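PDB 3PP9: putative streptothricin acetyltransferase from Bacillus anthracis, which probably transfers the acetyl group of acetyl coenzyme A, which it binds, to streptothricin-type antibiotics, as a member of the GNAT acetyltransferase family. Local coordinates for residues 94-97 with 101-104. Sequence-based numbering, arbitrary orientation.
Sequences KKNW and AYIE. With PO4 (phosphate ion), chain E.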
ATOM      1  N   LYS A  94      -3.059  13.211   2.580  0.50 14.14           N
ATOM      2  CA  LYS A  94      -1.780  13.086   3.276  0.50 15.23           C
ATOM      3  C   LYS A  94      -0.707  13.035   2.197  0.50 15.62           C
ATOM      4  O   LYS A  94      -1.013  12.911   1.002  0.50 15.11           O
ATOM      5  CB  LYS A  94      -1.641  11.805   4.087  0.50 15.98           C
ATOM      6  CG  LYS A  94      -1.475  10.566   3.264  0.50 18.43           C
ATOM      7  CD  LYS A  94      -1.075   9.369   4.124  0.50 20.79           C
ATOM      8  CE  LYS A  94      -0.884   8.124   3.266  0.50 21.95           C
ATOM      9  NZ  LYS A  94      -0.498   6.934   4.081  0.50 25.09           N
ATOM     10  N   LYS A  95       0.542  13.219   2.605  1.00 16.69           N
ATOM     11  CA  LYS A  95       1.662  13.070   1.680  1.00 17.18           C
ATOM     12  C   LYS A  95       2.141  11.642   1.874  1.00 18.54           C
ATOM     13  O   LYS A  95       2.429  11.229   2.997  1.00 21.24           O
ATOM     14  CB  LYS A  95       2.768  14.066   1.981  1.00 18.26           C
ATOM     15  CG  LYS A  95       3.916  13.970   1.011  1.00 20.00           C
ATOM     16  CD  LYS A  95       4.965  14.983   1.391  1.00 23.33           C
ATOM     17  CE  LYS A  95       6.134  14.977   0.451  1.00 28.74           C
ATOM     18  NZ  LYS A  95       7.109  16.037   0.859  1.00 32.05           N
ATOM     19  N   ASN A  96       2.248  10.889   0.787  1.00 18.40           N
ATOM     20  CA  ASN A  96       2.657   9.487   0.843  1.00 20.24           C
ATOM     21  C   ASN A  96       4.174   9.301   0.752  1.00 21.68           C
ATOM     22  O   ASN A  96       4.900  10.223   0.400  1.00 21.78           O
ATOM     23  CB  ASN A  96       1.990   8.750  -0.321  1.00 19.93           C
ATOM     24  CG  ASN A  96       1.922   7.264  -0.114  1.00 23.13           C
ATOM     25  OD1 ASN A  96       1.815   6.801   1.019  1.00 26.31           O
ATOM     26  ND2 ASN A  96       1.926   6.504  -1.201  1.00 25.91           N
ATOM     27  N   TRP A  97       4.656   8.093   1.042  1.00 23.70           N
ATOM     28  CA  TRP A  97       6.100   7.815   0.958  1.00 25.04           C
ATOM     29  C   TRP A  97       6.717   8.059  -0.426  1.00 25.31           C
ATOM     30  O   TRP A  97       7.911   8.328  -0.521  1.00 26.34           O
ATOM     31  CB  TRP A  97       6.409   6.373   1.374  1.00 26.93           C
ATOM     32  CG  TRP A  97       5.813   5.327   0.467  1.00 26.65           C
ATOM     33  CD1 TRP A  97       4.606   4.717   0.609  1.00 28.63           C
ATOM     34  CD2 TRP A  97       6.410   4.766  -0.707  1.00 28.75           C
ATOM     35  NE1 TRP A  97       4.405   3.814  -0.410  1.00 27.11           N
ATOM     36  CE2 TRP A  97       5.495   3.828  -1.234  1.00 29.05           C
ATOM     37  CE3 TRP A  97       7.619   4.973  -1.373  1.00 30.93           C
ATOM     38  CZ2 TRP A  97       5.760   3.097  -2.388  1.00 29.05           C
ATOM     39  CZ3 TRP A  97       7.879   4.252  -2.518  1.00 32.27           C
ATOM     40  CH2 TRP A  97       6.951   3.327  -3.018  1.00 31.66           C
ATOM     41  N   ALA A 101       0.449  13.092  -3.275  1.00 15.60           N
ATOM     42  CA  ALA A 101      -0.635  13.393  -2.362  1.00 14.69           C
ATOM     43  C   ALA A 101      -1.474  12.112  -2.431  1.00 15.51           C
ATOM     44  O   ALA A 101      -1.604  11.514  -3.503  1.00 16.80           O
ATOM     45  CB  ALA A 101      -1.429  14.561  -2.843  1.00 14.72           C
ATOM     46  N   TYR A 102      -2.023  11.699  -1.300  1.00 14.43           N
ATOM     47  CA  TYR A 102      -2.825  10.480  -1.199  1.00 13.36           C
ATOM     48  C   TYR A 102      -4.189  10.838  -0.619  1.00 13.26           C
ATOM     49  O   TYR A 102      -4.290  11.445   0.450  1.00 13.44           O
ATOM     50  CB  TYR A 102      -2.092   9.494  -0.269  1.00 14.48           C
ATOM     51  CG  TYR A 102      -2.711   8.131  -0.156  1.00 14.88           C
ATOM     52  CD1 TYR A 102      -3.751   7.891   0.731  1.00 18.68           C
ATOM     53  CD2 TYR A 102      -2.228   7.074  -0.905  1.00 19.71           C
ATOM     54  CE1 TYR A 102      -4.315   6.633   0.853  1.00 19.21           C
ATOM     55  CE2 TYR A 102      -2.815   5.814  -0.805  1.00 21.15           C
ATOM     56  CZ  TYR A 102      -3.850   5.610   0.072  1.00 22.68           C
ATOM     57  OH  TYR A 102      -4.417   4.356   0.182  1.00 27.21           O
ATOM     58  N   ILE A 103      -5.241  10.445  -1.330  1.00 12.94           N
ATOM     59  CA  ILE A 103      -6.595  10.712  -0.869  1.00 12.63           C
ATOM     60  C   ILE A 103      -7.032   9.566   0.030  1.00 13.88           C
ATOM     61  O   ILE A 103      -7.276   8.457  -0.431  1.00 14.93           O
ATOM     62  CB  ILE A 103      -7.588  10.832  -2.032  1.00 12.99           C
ATOM     63  CG1 ILE A 103      -7.167  11.918  -3.023  1.00 15.98           C
ATOM     64  CG2 ILE A 103      -9.005  11.076  -1.449  1.00 13.80           C
ATOM     65  CD1 ILE A 103      -8.056  11.990  -4.283  1.00 16.46           C
ATOM     66  N   GLU A 104      -7.132   9.850   1.320  1.00 14.01           N
ATOM     67  CA  GLU A 104      -7.560   8.871   2.296  1.00 14.77           C
ATOM     68  C   GLU A 104      -9.061   8.657   2.222  1.00 15.13           C
ATOM     69  O   GLU A 104      -9.538   7.543   2.481  1.00 16.12           O
ATOM     70  CB  GLU A 104      -7.215   9.348   3.694  1.00 16.55           C
ATOM     71  CG  GLU A 104      -5.728   9.396   3.983  1.00 20.22           C
ATOM     72  CD  GLU A 104      -5.100   8.039   4.192  1.00 27.42           C
ATOM     73  OE1 GLU A 104      -5.813   7.019   4.259  1.00 31.04           O
ATOM     74  OE2 GLU A 104      -3.867   7.993   4.303  1.00 34.96           O
TER
HETATM   75  P   PO4 E 186       0.853   2.667  -0.909  1.00 46.79           P
HETATM   76  O1  PO4 E 186       0.142   3.329   0.249  1.00 49.79           O
HETATM   77  O2  PO4 E 186       2.032   1.863  -0.408  1.00 48.12           O
HETATM   78  O3  PO4 E 186      -0.140   1.797  -1.633  1.00 48.87           O
HETATM   79  O4  PO4 E 186       1.368   3.747  -1.827  1.00 48.30           O
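Over one face of the Tyr102 ring lies the ammonium of Lys94 in a long cation-pi contact, NZ standing 5.0 Å from the ring centroid. The two side chains run side by side, CG of Lys94 3.7 Å from CB of Tyr102. Met138 and Glu140 of strand 136-142 also touch this tyrosine. The Trp97 indole meets a phosphate ion at its edge: NE1 gives a nearly straight, in-plane hydrogen bond to phosphate O2 (3.1 Å, 168°) and a weak one to O4. That O4 also accepts from Asn96 ND2 at 2.9 Å, and the same amide nitrogen bonds Asn98. Trp97 also meets Tyr167 of the second subunit, ring against ring, edge to face.

With chi1 at 72°, the otherwise extended Lys94 chain rises from the strand beside Tyr102 and carries its outer methylenes past Glu104. The carboxylate, swung in by the bend at chi2, makes a rather long salt bridge, NZ to OE2 3.5 Å, with OE2 nearer CD and CE than NZ. Lys94 is modelled in two conformers, and both contacts of its ammonium belong to the one described.

Beneath these groups, Lys94 and Tyr102 form an antiparallel hydrogen-bonded pair, Lys94 N to Tyr102 O at 3.0 Å and Tyr102 N to Lys94 O at 2.8 Å. Their strands, 86-95 and 101-108, are the beta hairpin of the GNAT core. Ile103 lines the acetyl coenzyme A pocket. In this conformer the ammonium lies near both a carboxylate and a pi face, which would tend to favour its charged form, while the phosphate, likely from the crystallisation liquor, is held from this hairpin by neutral N-H donors.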